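Protein RMD9, mitochondrial (Saccharomyces cerevisiae S288C, PDB 7A9X) binds a twelve-nucleotide element in the 3'-UTRs of yeast mitochondrial mRNAs and takes part in their processing or stability. Local coordinates at residues A[297-300]-A[301-304]; A[339-342]-A[343-346]; A[379-382]-A[383-386]; A[415-418]-A[419-423]. One frame throughout, in Å; residues are numbered along the deposited sequence.

Contact 1 of 4, residues A[297-300]-A[301-304]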
ATOM      1  N   LEU A 297      20.196  14.240  -1.807  1.00 84.22           N
ATOM      2  CA  LEU A 297      20.384  12.796  -1.732  1.00 81.03           C
ATOM      3  C   LEU A 297      21.573  12.418  -0.858  1.00 81.49           C
ATOM      4  O   LEU A 297      21.609  11.307  -0.316  1.00 90.51           O
ATOM      5  CB  LEU A 297      20.555  12.228  -3.139  1.00 82.31           C
ATOM      6  CG  LEU A 297      19.322  12.365  -4.032  1.00 85.85           C
ATOM      7  CD1 LEU A 297      19.624  11.906  -5.449  1.00 86.65           C
ATOM      8  CD2 LEU A 297      18.165  11.573  -3.446  1.00 81.77           C
ATOM      9  N   THR A 298      22.553  13.312  -0.713  1.00 79.92           N
ATOM     10  CA  THR A 298      23.701  13.005   0.134  1.00 84.35           C
ATOM     11  C   THR A 298      23.305  12.964   1.606  1.00 82.60           C
ATOM     12  O   THR A 298      23.799  12.122   2.365  1.00 79.83           O
ATOM     13  CB  THR A 298      24.812  14.029  -0.095  1.00 90.84           C
ATOM     14  OG1 THR A 298      24.288  15.350   0.092  1.00103.94           O
ATOM     15  CG2 THR A 298      25.371  13.907  -1.508  1.00 82.10           C
ATOM     16  N   LEU A 299      22.417  13.867   2.028  1.00 84.73           N
ATOM     17  CA  LEU A 299      21.903  13.820   3.393  1.00 80.34           C
ATOM     18  C   LEU A 299      20.970  12.631   3.588  1.00 83.09           C
ATOM     19  O   LEU A 299      20.957  12.012   4.659  1.00 79.28           O
ATOM     20  CB  LEU A 299      21.186  15.127   3.725  1.00 76.58           C
ATOM     21  CG  LEU A 299      20.516  15.234   5.094  1.00 83.04           C
ATOM     22  CD1 LEU A 299      21.532  15.046   6.206  1.00 90.81           C
ATOM     23  CD2 LEU A 299      19.822  16.574   5.226  1.00 82.32           C
ATOM     24  N   ALA A 300      20.184  12.299   2.564  1.00 80.78           N
ATOM     25  CA  ALA A 300      19.277  11.163   2.671  1.00 77.22           C
ATOM     26  C   ALA A 300      20.046   9.854   2.801  1.00 80.99           C
ATOM     27  O   ALA A 300      19.664   8.979   3.590  1.00 70.13           O
ATOM     28  CB  ALA A 300      18.346  11.126   1.460  1.00 71.82           C
ATOM     29  N   GLU A 301      21.136   9.703   2.043  1.00 83.97           N
ATOM     30  CA  GLU A 301      21.893   8.457   2.093  1.00 76.73           C
ATOM     31  C   GLU A 301      22.646   8.304   3.408  1.00 73.87           C
ATOM     32  O   GLU A 301      22.815   7.178   3.893  1.00 72.83           O
ATOM     33  CB  GLU A 301      22.860   8.368   0.911  1.00 73.45           C
ATOM     34  CG  GLU A 301      23.726   7.118   0.922  1.00 75.48           C
ATOM     35  CD  GLU A 301      24.143   6.683  -0.465  1.00 82.23           C
ATOM     36  OE1 GLU A 301      23.623   7.245  -1.450  1.00 85.50           O
ATOM     37  OE2 GLU A 301      24.991   5.775  -0.569  1.00 86.68           O
ATOM     38  N   SER A 302      23.107   9.409   4.000  1.00 71.66           N
ATOM     39  CA  SER A 302      23.783   9.315   5.290  1.00 84.13           C
ATOM     40  C   SER A 302      22.843   8.758   6.351  1.00 76.62           C
ATOM     41  O   SER A 302      23.208   7.850   7.107  1.00 85.12           O
ATOM     42  CB  SER A 302      24.333  10.682   5.700  1.00 87.22           C
ATOM     43  OG  SER A 302      23.311  11.658   5.734  1.00 96.88           O
ATOM     44  N   PHE A 303      21.613   9.278   6.408  1.00 70.70           N
ATOM     45  CA  PHE A 303      20.629   8.737   7.336  1.00 75.86           C
ATOM     46  C   PHE A 303      20.246   7.306   6.979  1.00 75.10           C
ATOM     47  O   PHE A 303      19.933   6.510   7.873  1.00 72.97           O
ATOM     48  CB  PHE A 303      19.390   9.629   7.368  1.00 74.15           C
ATOM     49  CG  PHE A 303      19.492  10.765   8.343  1.00 73.00           C
ATOM     50  CD1 PHE A 303      20.155  11.934   8.003  1.00 73.29           C
ATOM     51  CD2 PHE A 303      18.931  10.659   9.605  1.00 72.16           C
ATOM     52  CE1 PHE A 303      20.254  12.978   8.903  1.00 77.19           C
ATOM     53  CE2 PHE A 303      19.026  11.697  10.511  1.00 77.31           C
ATOM     54  CZ  PHE A 303      19.687  12.860  10.160  1.00 75.73           C
ATOM     55  N   PHE A 304      20.268   6.964   5.689  1.00 73.20           N
ATOM     56  CA  PHE A 304      20.006   5.587   5.286  1.00 70.70           C
ATOM     57  C   PHE A 304      21.103   4.654   5.782  1.00 77.22           C
ATOM     58  O   PHE A 304      20.820   3.534   6.225  1.00 76.96           O
ATOM     59  CB  PHE A 304      19.870   5.506   3.764  1.00 68.85           C
ATOM     60  CG  PHE A 304      19.764   4.103   3.234  1.00 69.93           C
ATOM     61  CD1 PHE A 304      18.542   3.448   3.209  1.00 62.40           C
ATOM     62  CD2 PHE A 304      20.884   3.443   2.747  1.00 71.97           C
ATOM     63  CE1 PHE A 304      18.441   2.160   2.718  1.00 67.96           C
ATOM     64  CE2 PHE A 304      20.790   2.156   2.255  1.00 73.54           C
ATOM     65  CZ  PHE A 304      19.566   1.513   2.240  1.00 71.97           C
TER
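Glu-301 opens the second of these two helical turns by donating its backbone N to Leu-297 O at 2.9 Å, an i to i+4 bond at the start of helix 297-308. Its chain runs away from residues 297-300, and the carboxylate finds its partner on the next repeat, where OE1 is hydrogen-bonded to His-339. Ser-302 follows with two bonds: its N reaches Thr-298 O at 3.2 Å, and its hydroxyl gives a short bond of 2.6 Å from OG to Leu-299 O. A chi1 of 56° sets OG between the backbone N and carbonyl carbon, from where it bends back to Leu-299, arriving at 114° to C=O and above its plane. Leu-299 O therefore serves two donors, since Phe-303 N also approaches it at 3.3 Å in a weak but nearly straight bond. The helix is assigned to the fourth pentatricopeptide repeat, 280-310, and packs against helices 261-270 and 281-292 on the side of Phe-303. That ring lies beside the Leu-299 side chain, both pointing the same way, with CD1 of Leu-299 3.6 Å from CE1 of Phe-303; Leu-299 O sits at the ring edge, near its plane. The same ring stacks on Phe-290 and meets His-287 edge-to-face. Phe-304 continues the backbone pattern, its N 3.0 Å from Ala-300 O, while its side chain leads off to Ile-343 of helix 337-351.

Contact 2 of 4, residues A[339-342]-A[343-346]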
ATOM      1  N   HIS A 339      23.585   3.642  -8.701  1.00 77.73           N
ATOM      2  CA  HIS A 339      23.264   4.180  -7.384  1.00 76.49           C
ATOM      3  C   HIS A 339      21.971   3.577  -6.849  1.00 78.13           C
ATOM      4  O   HIS A 339      21.886   3.224  -5.668  1.00 66.59           O
ATOM      5  CB  HIS A 339      23.165   5.704  -7.446  1.00 74.30           C
ATOM      6  CG  HIS A 339      23.200   6.362  -6.101  1.00 76.90           C
ATOM      7  ND1 HIS A 339      23.028   7.720  -5.930  1.00 76.55           N
ATOM      8  CD2 HIS A 339      23.397   5.850  -4.863  1.00 74.96           C
ATOM      9  CE1 HIS A 339      23.113   8.013  -4.645  1.00 75.36           C
ATOM     10  NE2 HIS A 339      23.337   6.897  -3.976  1.00 75.71           N
ATOM     11  N   VAL A 340      20.956   3.451  -7.707  1.00 72.93           N
ATOM     12  CA  VAL A 340      19.722   2.776  -7.319  1.00 68.62           C
ATOM     13  C   VAL A 340      19.997   1.314  -6.991  1.00 68.74           C
ATOM     14  O   VAL A 340      19.444   0.764  -6.030  1.00 68.58           O
ATOM     15  CB  VAL A 340      18.673   2.917  -8.438  1.00 63.58           C
ATOM     16  CG1 VAL A 340      17.439   2.082  -8.134  1.00 64.89           C
ATOM     17  CG2 VAL A 340      18.295   4.373  -8.630  1.00 64.03           C
ATOM     18  N   TYR A 341      20.863   0.667  -7.773  1.00 70.21           N
ATOM     19  CA  TYR A 341      21.155  -0.746  -7.564  1.00 68.91           C
ATOM     20  C   TYR A 341      21.920  -0.969  -6.264  1.00 73.30           C
ATOM     21  O   TYR A 341      21.690  -1.962  -5.564  1.00 76.51           O
ATOM     22  CB  TYR A 341      21.934  -1.293  -8.760  1.00 69.73           C
ATOM     23  CG  TYR A 341      22.266  -2.766  -8.681  1.00 78.92           C
ATOM     24  CD1 TYR A 341      21.266  -3.719  -8.541  1.00 82.68           C
ATOM     25  CD2 TYR A 341      23.577  -3.203  -8.770  1.00 88.57           C
ATOM     26  CE1 TYR A 341      21.568  -5.067  -8.476  1.00 88.46           C
ATOM     27  CE2 TYR A 341      23.889  -4.548  -8.708  1.00 94.57           C
ATOM     28  CZ  TYR A 341      22.882  -5.476  -8.562  1.00 94.09           C
ATOM     29  OH  TYR A 341      23.192  -6.816  -8.500  1.00 98.37           O
ATOM     30  N   ARG A 342      22.824  -0.050  -5.916  1.00 66.96           N
ATOM     31  CA  ARG A 342      23.597  -0.204  -4.687  1.00 70.04           C
ATOM     32  C   ARG A 342      22.720  -0.040  -3.451  1.00 71.64           C
ATOM     33  O   ARG A 342      22.890  -0.763  -2.464  1.00 74.41           O
ATOM     34  CB  ARG A 342      24.758   0.792  -4.664  1.00 69.91           C
ATOM     35  CG  ARG A 342      25.905   0.414  -5.592  1.00 75.01           C
ATOM     36  CD  ARG A 342      27.106   1.342  -5.436  1.00 88.22           C
ATOM     37  NE  ARG A 342      26.945   2.598  -6.166  1.00 98.43           N
ATOM     38  CZ  ARG A 342      26.549   3.741  -5.616  1.00103.27           C
ATOM     39  NH1 ARG A 342      26.436   4.833  -6.362  1.00 98.70           N
ATOM     40  NH2 ARG A 342      26.268   3.798  -4.320  1.00108.93           N
ATOM     41  N   ILE A 343      21.780   0.907  -3.482  1.00 72.90           N
ATOM     42  CA  ILE A 343      20.884   1.085  -2.344  1.00 70.08           C
ATOM     43  C   ILE A 343      19.943  -0.106  -2.217  1.00 68.11           C
ATOM     44  O   ILE A 343      19.668  -0.586  -1.110  1.00 67.83           O
ATOM     45  CB  ILE A 343      20.113   2.412  -2.470  1.00 67.49           C
ATOM     46  CG1 ILE A 343      21.083   3.598  -2.467  1.00 67.88           C
ATOM     47  CG2 ILE A 343      19.092   2.548  -1.346  1.00 66.51           C
ATOM     48  CD1 ILE A 343      21.939   3.687  -1.217  1.00 66.38           C
ATOM     49  N   TRP A 344      19.447  -0.611  -3.350  1.00 67.53           N
ATOM     50  CA  TRP A 344      18.579  -1.783  -3.326  1.00 66.63           C
ATOM     51  C   TRP A 344      19.300  -2.993  -2.747  1.00 72.94           C
ATOM     52  O   TRP A 344      18.705  -3.781  -2.003  1.00 77.41           O
ATOM     53  CB  TRP A 344      18.073  -2.081  -4.736  1.00 65.65           C
ATOM     54  CG  TRP A 344      17.259  -3.332  -4.834  1.00 66.46           C
ATOM     55  CD1 TRP A 344      15.937  -3.477  -4.532  1.00 59.42           C
ATOM     56  CD2 TRP A 344      17.715  -4.616  -5.274  1.00 69.32           C
ATOM     57  NE1 TRP A 344      15.541  -4.774  -4.757  1.00 59.49           N
ATOM     58  CE2 TRP A 344      16.613  -5.494  -5.211  1.00 60.57           C
ATOM     59  CE3 TRP A 344      18.949  -5.110  -5.715  1.00 68.14           C
ATOM     60  CZ2 TRP A 344      16.707  -6.837  -5.572  1.00 65.62           C
ATOM     61  CZ3 TRP A 344      19.040  -6.443  -6.073  1.00 70.72           C
ATOM     62  CH2 TRP A 344      17.924  -7.292  -5.999  1.00 69.48           C
ATOM     63  N   GLU A 345      20.586  -3.157  -3.076  1.00 70.22           N
ATOM     64  CA  GLU A 345      21.351  -4.275  -2.532  1.00 72.70           C
ATOM     65  C   GLU A 345      21.467  -4.178  -1.016  1.00 73.23           C
ATOM     66  O   GLU A 345      21.330  -5.184  -0.311  1.00 72.40           O
ATOM     67  CB  GLU A 345      22.741  -4.331  -3.166  1.00 74.19           C
ATOM     68  CG  GLU A 345      22.803  -5.050  -4.501  1.00 80.40           C
ATOM     69  CD  GLU A 345      24.223  -5.170  -5.022  1.00 90.39           C
ATOM     70  OE1 GLU A 345      25.059  -4.313  -4.664  1.00 91.97           O
ATOM     71  OE2 GLU A 345      24.505  -6.124  -5.778  1.00 92.35           O
ATOM     72  N   LYS A 346      21.722  -2.974  -0.498  1.00 67.83           N
ATOM     73  CA  LYS A 346      21.826  -2.806   0.947  1.00 71.44           C
ATOM     74  C   LYS A 346      20.484  -3.045   1.629  1.00 71.62           C
ATOM     75  O   LYS A 346      20.433  -3.610   2.727  1.00 73.71           O
ATOM     76  CB  LYS A 346      22.361  -1.411   1.278  1.00 74.50           C
ATOM     77  CG  LYS A 346      23.806  -1.190   0.859  1.00 80.10           C
ATOM     78  CD  LYS A 346      24.320   0.157   1.333  1.00 85.30           C
ATOM     79  CE  LYS A 346      25.786   0.339   0.980  1.00 91.49           C
ATOM     80  NZ  LYS A 346      26.340   1.597   1.551  1.00 96.67           N
TER
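With chi1 of -178°, Tyr-341 swings its CG opposite the backbone N, and its ring projects outward from the helix, slanting toward the Trp-344 and Glu-345 side. Glu-345 takes the other choice: a chi1 of -84° puts CG beside its own N, from where the extended chain passes over one face of the phenol. The evidence for a CH-pi contact is that CG of Glu-345 stands 4.2 Å from the Tyr-341 ring centroid, close to the ring normal. Further out, the carboxylate keeps to the phenol end, with OE2 of Glu-345 3.3 Å from CZ of Tyr-341 and the two flat groups inclined by 39°. Trp-344 meets the tyrosine differently. The rings lie rim to rim with planes nearly parallel, neither covering the other, and the closest carbons are CE1 of Tyr-341 and CZ3 of Trp-344 at 3.7 Å. On another side of the helix, Ile-343 runs alongside His-339, its CG1 4.0 Å from CD2 of the imidazole, whose ND1 is hydrogen-bonded to Gln-334. Four successive i to i+4 backbone bonds underlie these contacts, among them Glu-345 N to Tyr-341 O at 3.0 Å. Helix 337-351 is assigned to the fifth pentatricopeptide repeat: Ile-343 packs on helices 297-308 and 320-334, Tyr-341 leans on helix 379-396, and Trp-344 stacks on Phe-367 of helix 357-374 and bonds through NE1 to Asn-364.

Contact 3 of 4, residues A[379-382]-A[383-386]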
ATOM      1  N   ASN A 379      17.847  -5.363 -24.066  1.00 78.57           N
ATOM      2  CA  ASN A 379      17.602  -6.645 -23.418  1.00 81.47           C
ATOM      3  C   ASN A 379      18.844  -7.526 -23.360  1.00 80.23           C
ATOM      4  O   ASN A 379      18.812  -8.565 -22.695  1.00 81.02           O
ATOM      5  CB  ASN A 379      16.478  -7.397 -24.135  1.00 83.67           C
ATOM      6  CG  ASN A 379      16.816  -7.712 -25.580  1.00 82.79           C
ATOM      7  OD1 ASN A 379      17.366  -6.878 -26.297  1.00 81.96           O
ATOM      8  ND2 ASN A 379      16.491  -8.926 -26.012  1.00 83.08           N
ATOM      9  N   ILE A 380      19.928  -7.140 -24.033  1.00 78.09           N
ATOM     10  CA  ILE A 380      21.141  -7.954 -24.033  1.00 74.82           C
ATOM     11  C   ILE A 380      21.966  -7.692 -22.779  1.00 77.72           C
ATOM     12  O   ILE A 380      22.292  -8.615 -22.024  1.00 78.30           O
ATOM     13  CB  ILE A 380      21.960  -7.698 -25.310  1.00 79.60           C
ATOM     14  CG1 ILE A 380      21.177  -8.175 -26.537  1.00 77.48           C
ATOM     15  CG2 ILE A 380      23.306  -8.389 -25.216  1.00 78.06           C
ATOM     16  CD1 ILE A 380      21.876  -7.920 -27.851  1.00 87.69           C
ATOM     17  N   ASN A 381      22.325  -6.429 -22.542  1.00 77.16           N
ATOM     18  CA  ASN A 381      22.982  -6.085 -21.286  1.00 75.57           C
ATOM     19  C   ASN A 381      22.019  -6.193 -20.111  1.00 73.24           C
ATOM     20  O   ASN A 381      22.449  -6.454 -18.981  1.00 78.12           O
ATOM     21  CB  ASN A 381      23.578  -4.677 -21.361  1.00 75.06           C
ATOM     22  CG  ASN A 381      24.770  -4.596 -22.299  1.00 78.89           C
ATOM     23  OD1 ASN A 381      25.867  -5.046 -21.966  1.00 80.04           O
ATOM     24  ND2 ASN A 381      24.565  -4.006 -23.471  1.00 78.47           N
ATOM     25  N   GLY A 382      20.722  -5.998 -20.356  1.00 71.01           N
ATOM     26  CA  GLY A 382      19.747  -6.158 -19.291  1.00 69.27           C
ATOM     27  C   GLY A 382      19.649  -7.589 -18.797  1.00 68.90           C
ATOM     28  O   GLY A 382      19.560  -7.832 -17.590  1.00 68.83           O
ATOM     29  N   PHE A 383      19.672  -8.557 -19.720  1.00 75.65           N
ATOM     30  CA  PHE A 383      19.561  -9.958 -19.324  1.00 74.43           C
ATOM     31  C   PHE A 383      20.777 -10.405 -18.524  1.00 78.19           C
ATOM     32  O   PHE A 383      20.648 -11.177 -17.567  1.00 79.26           O
ATOM     33  CB  PHE A 383      19.372 -10.843 -20.557  1.00 76.87           C
ATOM     34  CG  PHE A 383      19.226 -12.306 -20.239  1.00 85.64           C
ATOM     35  CD1 PHE A 383      18.171 -12.761 -19.460  1.00 90.18           C
ATOM     36  CD2 PHE A 383      20.134 -13.230 -20.733  1.00 90.75           C
ATOM     37  CE1 PHE A 383      18.033 -14.110 -19.170  1.00 93.06           C
ATOM     38  CE2 PHE A 383      19.999 -14.577 -20.450  1.00 98.41           C
ATOM     39  CZ  PHE A 383      18.948 -15.018 -19.667  1.00 98.42           C
ATOM     40  N   ARG A 384      21.967  -9.931 -18.900  1.00 76.50           N
ATOM     41  CA  ARG A 384      23.150 -10.222 -18.098  1.00 78.99           C
ATOM     42  C   ARG A 384      23.054  -9.566 -16.726  1.00 73.45           C
ATOM     43  O   ARG A 384      23.450 -10.161 -15.716  1.00 74.54           O
ATOM     44  CB  ARG A 384      24.412  -9.772 -18.839  1.00 74.32           C
ATOM     45  CG  ARG A 384      25.644  -9.635 -17.958  1.00 80.12           C
ATOM     46  CD  ARG A 384      26.936  -9.666 -18.768  1.00 82.85           C
ATOM     47  NE  ARG A 384      26.831  -8.951 -20.037  1.00 82.17           N
ATOM     48  CZ  ARG A 384      26.962  -7.636 -20.171  1.00 84.34           C
ATOM     49  NH1 ARG A 384      26.854  -7.080 -21.370  1.00 79.06           N
ATOM     50  NH2 ARG A 384      27.194  -6.876 -19.111  1.00 88.96           N
ATOM     51  N   LYS A 385      22.510  -8.347 -16.664  1.00 70.87           N
ATOM     52  CA  LYS A 385      22.350  -7.682 -15.375  1.00 69.48           C
ATOM     53  C   LYS A 385      21.306  -8.379 -14.512  1.00 73.23           C
ATOM     54  O   LYS A 385      21.457  -8.437 -13.287  1.00 74.47           O
ATOM     55  CB  LYS A 385      21.979  -6.213 -15.580  1.00 68.96           C
ATOM     56  CG  LYS A 385      22.154  -5.343 -14.343  1.00 77.95           C
ATOM     57  CD  LYS A 385      23.625  -5.157 -13.994  1.00 87.25           C
ATOM     58  CE  LYS A 385      23.800  -4.228 -12.800  1.00 98.32           C
ATOM     59  NZ  LYS A 385      25.236  -3.944 -12.514  1.00104.83           N
ATOM     60  N   LEU A 386      20.247  -8.915 -15.128  1.00 71.63           N
ATOM     61  CA  LEU A 386      19.249  -9.665 -14.369  1.00 74.77           C
ATOM     62  C   LEU A 386      19.861 -10.897 -13.717  1.00 77.31           C
ATOM     63  O   LEU A 386      19.544 -11.221 -12.566  1.00 77.19           O
ATOM     64  CB  LEU A 386      18.085 -10.070 -15.275  1.00 68.72           C
ATOM     65  CG  LEU A 386      17.061  -8.995 -15.637  1.00 66.56           C
ATOM     66  CD1 LEU A 386      16.064  -9.540 -16.644  1.00 67.44           C
ATOM     67  CD2 LEU A 386      16.348  -8.494 -14.392  1.00 71.22           C
TER
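This is a local contact near the N-terminal end of helix 379-396, where Asn-381 and Arg-384 meet on the outer side and Gly-382 lies buried. The two polar side chains run side by side in the same direction. A chi3 of 39° bends the arginine chain back along the helix, bringing the guanidinium to the asparagine with its plane 85° from that of the amide. The modelled separation of 2.3 Å between NH1 of Arg-384 and OD1 of Asn-381 is too short to trust in detail, so the strength of this link is doubtful. At the other end of the amide, Asn-381 ND2 is hydrogen-bonded to Asp-378, three residues earlier. All this falls in the proposed sixth pentatricopeptide repeat, 358-396, a helical hairpin whose other helix, 357-374, receives Leu-386 among Phe-368, Phe-371 and Phe-372. Backbone i to i+4 bonds run through both turns: Phe-383 N to Asn-379 O is 3.1 Å, Leu-386 N to Gly-382 O is 2.8 Å and Lys-385 N to Asn-381 O 3.0 Å. Arg-384 N to Ile-380 O, at 3.4 Å, is weak. Side-chain carbons also lie against these carbonyls: CB of Phe-383 approaches Asn-379 O to 3.2 Å, and CG of Leu-386 comes within 3.4 Å of Gly-382 O. The Phe-383 ring itself leads away to Phe-422, which it meets edge-to-face.

Contact 4 of 4, residues A[415-418]-A[419-423]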
ATOM      1  N   HIS A 415       9.370  -7.369 -25.031  1.00 79.17           N
ATOM      2  CA  HIS A 415       8.589  -8.046 -26.070  1.00 79.72           C
ATOM      3  C   HIS A 415       9.357  -9.224 -26.669  1.00 84.76           C
ATOM      4  O   HIS A 415       9.461  -9.369 -27.888  1.00 92.01           O
ATOM      5  CB  HIS A 415       8.165  -7.067 -27.171  1.00 76.34           C
ATOM      6  CG  HIS A 415       7.281  -5.956 -26.696  1.00 77.50           C
ATOM      7  ND1 HIS A 415       5.991  -6.167 -26.252  1.00 80.46           N
ATOM      8  CD2 HIS A 415       7.492  -4.621 -26.615  1.00 73.79           C
ATOM      9  CE1 HIS A 415       5.452  -5.010 -25.908  1.00 77.67           C
ATOM     10  NE2 HIS A 415       6.341  -4.057 -26.119  1.00 76.58           N
ATOM     11  N   GLU A 416       9.901 -10.077 -25.803  1.00 86.79           N
ATOM     12  CA  GLU A 416      10.644 -11.249 -26.247  1.00 96.86           C
ATOM     13  C   GLU A 416      10.202 -12.475 -25.459  1.00 93.71           C
ATOM     14  O   GLU A 416       9.905 -12.386 -24.264  1.00 93.09           O
ATOM     15  CB  GLU A 416      12.163 -11.044 -26.112  1.00107.62           C
ATOM     16  CG  GLU A 416      12.673 -10.888 -24.689  1.00116.37           C
ATOM     17  CD  GLU A 416      14.189 -10.834 -24.626  1.00129.19           C
ATOM     18  OE1 GLU A 416      14.822 -10.638 -25.684  1.00134.01           O
ATOM     19  OE2 GLU A 416      14.748 -10.992 -23.520  1.00132.40           O
ATOM     20  N   ARG A 417      10.160 -13.620 -26.143  1.00 98.95           N
ATOM     21  CA  ARG A 417       9.666 -14.850 -25.536  1.00102.83           C
ATOM     22  C   ARG A 417      10.711 -15.515 -24.651  1.00 98.12           C
ATOM     23  O   ARG A 417      10.354 -16.223 -23.701  1.00 99.79           O
ATOM     24  CB  ARG A 417       9.210 -15.820 -26.630  1.00112.97           C
ATOM     25  CG  ARG A 417       8.575 -17.105 -26.125  1.00122.06           C
ATOM     26  CD  ARG A 417       8.179 -18.004 -27.283  1.00132.55           C
ATOM     27  NE  ARG A 417       7.418 -19.171 -26.849  1.00143.47           N
ATOM     28  CZ  ARG A 417       7.947 -20.369 -26.622  1.00152.60           C
ATOM     29  NH1 ARG A 417       9.248 -20.564 -26.789  1.00154.87           N
ATOM     30  NH2 ARG A 417       7.175 -21.375 -26.233  1.00156.82           N
ATOM     31  N   SER A 418      11.996 -15.296 -24.945  1.00 91.64           N
ATOM     32  CA  SER A 418      13.060 -15.943 -24.183  1.00 89.94           C
ATOM     33  C   SER A 418      12.998 -15.567 -22.708  1.00 86.25           C
ATOM     34  O   SER A 418      13.229 -16.413 -21.837  1.00 87.98           O
ATOM     35  CB  SER A 418      14.421 -15.562 -24.765  1.00 92.09           C
ATOM     36  OG  SER A 418      14.660 -14.175 -24.595  1.00 93.47           O
ATOM     37  N   ILE A 419      12.696 -14.302 -22.406  1.00 80.03           N
ATOM     38  CA  ILE A 419      12.639 -13.881 -21.013  1.00 78.53           C
ATOM     39  C   ILE A 419      11.420 -14.465 -20.310  1.00 81.32           C
ATOM     40  O   ILE A 419      11.438 -14.653 -19.087  1.00 79.26           O
ATOM     41  CB  ILE A 419      12.669 -12.341 -20.919  1.00 75.12           C
ATOM     42  CG1 ILE A 419      13.070 -11.901 -19.510  1.00 77.06           C
ATOM     43  CG2 ILE A 419      11.328 -11.738 -21.324  1.00 71.55           C
ATOM     44  CD1 ILE A 419      14.472 -12.316 -19.125  1.00 81.61           C
ATOM     45  N   ILE A 420      10.361 -14.781 -21.058  1.00 79.40           N
ATOM     46  CA  ILE A 420       9.189 -15.411 -20.459  1.00 84.30           C
ATOM     47  C   ILE A 420       9.508 -16.845 -20.058  1.00 86.77           C
ATOM     48  O   ILE A 420       9.214 -17.276 -18.935  1.00 85.12           O
ATOM     49  CB  ILE A 420       7.995 -15.349 -21.429  1.00 89.16           C
ATOM     50  CG1 ILE A 420       7.732 -13.905 -21.855  1.00 88.09           C
ATOM     51  CG2 ILE A 420       6.752 -15.959 -20.796  1.00 87.32           C
ATOM     52  CD1 ILE A 420       6.605 -13.763 -22.863  1.00 85.81           C
ATOM     53  N   ASP A 421      10.118 -17.607 -20.971  1.00 88.26           N
ATOM     54  CA  ASP A 421      10.516 -18.973 -20.659  1.00 91.89           C
ATOM     55  C   ASP A 421      11.622 -19.017 -19.615  1.00 86.89           C
ATOM     56  O   ASP A 421      11.722 -20.000 -18.872  1.00 88.48           O
ATOM     57  CB  ASP A 421      10.962 -19.693 -21.935  1.00100.26           C
ATOM     58  CG  ASP A 421       9.880 -19.729 -22.996  1.00110.43           C
ATOM     59  OD1 ASP A 421       8.689 -19.776 -22.632  1.00111.26           O
ATOM     60  OD2 ASP A 421      10.220 -19.697 -24.195  1.00114.97           O
ATOM     61  N   PHE A 422      12.452 -17.975 -19.540  1.00 81.47           N
ATOM     62  CA  PHE A 422      13.500 -17.931 -18.529  1.00 85.11           C
ATOM     63  C   PHE A 422      12.905 -17.798 -17.131  1.00 94.82           C
ATOM     64  O   PHE A 422      13.303 -18.517 -16.208  1.00100.21           O
ATOM     65  CB  PHE A 422      14.464 -16.783 -18.832  1.00 83.67           C
ATOM     66  CG  PHE A 422      15.522 -16.577 -17.782  1.00 82.51           C
ATOM     67  CD1 PHE A 422      16.617 -17.426 -17.701  1.00 79.23           C
ATOM     68  CD2 PHE A 422      15.427 -15.526 -16.884  1.00 78.41           C
ATOM     69  CE1 PHE A 422      17.597 -17.234 -16.734  1.00 78.93           C
ATOM     70  CE2 PHE A 422      16.399 -15.324 -15.917  1.00 73.41           C
ATOM     71  CZ  PHE A 422      17.486 -16.177 -15.839  1.00 75.98           C
ATOM     72  N   ILE A 423      11.937 -16.893 -16.959  1.00 91.02           N
ATOM     73  CA  ILE A 423      11.317 -16.712 -15.650  1.00 84.49           C
ATOM     74  C   ILE A 423      10.484 -17.931 -15.278  1.00 84.27           C
ATOM     75  O   ILE A 423      10.517 -18.395 -14.132  1.00 82.40           O
ATOM     76  CB  ILE A 423      10.468 -15.427 -15.625  1.00 84.09           C
ATOM     77  CG1 ILE A 423      11.334 -14.206 -15.922  1.00 85.86           C
ATOM     78  CG2 ILE A 423       9.786 -15.266 -14.270  1.00 79.85           C
ATOM     79  CD1 ILE A 423      12.520 -14.089 -15.012  1.00 90.40           C
TER
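Arg-417 and Asp-421 cross at an angle, their guanidinium and carboxylate planes 75° apart. The arginine is extended from CG to NE, with CG anti to the backbone N (chi1 -176°), which brings its guanidinium beneath the carboxylate of Asp-421, one turn on. OD2 of Asp-421 is 2.9 Å from NH1 of Arg-417 yet well out of the guanidinium plane, and OD1 lies over the centre of the same face. Glu-416 and Ile-419 pack at a slant: CG of Glu-416 touches CG2 of Ile-419 at 3.7 Å, and the same methyl comes within 3.3 Å of Glu-416 O. Under these side chains, near its start, helix 417-429 closes on Arg-417 O, which takes a nearly straight bond from Asp-421 N at 3.1 Å and a weak one from Ile-420 N. Within the proposed seventh pentatricopeptide repeat, Ile-419 and Phe-422 pack on helix 379-396. Both charged partners also have weak, long ion pairs, Arg-417 with Glu-456 and Asp-421 with Arg-460. Because no N-H of Arg-417 points at the carboxylate of Asp-421, their salt bridge rests on charge alone and is probably less directional than a bidentate pair.

Overall arrangement
Contacts 1 to 4 follow one another along the chain, one each in the segments assigned to pentatricopeptide repeats four to seven, on helices 297-308, 337-351, 379-396 and 417-429. Neighbouring centres are about 13, 17 and 12 Å apart, and contacts 1 and 4 about 37 Å, as expected for a solenoid of stacked helical hairpins. Each contact touches the next: contact 1 through Glu-301 to His-339, contact 2 through Tyr-341 to Lys-385, contact 3 through Phe-383 to Ile-419 and Phe-422. Non-neighbours do not touch. All four stay about 10 to 13 Å from the RNA at their nearest atoms. They therefore do not contact the bound strand; their side chains meet between successive repeats instead.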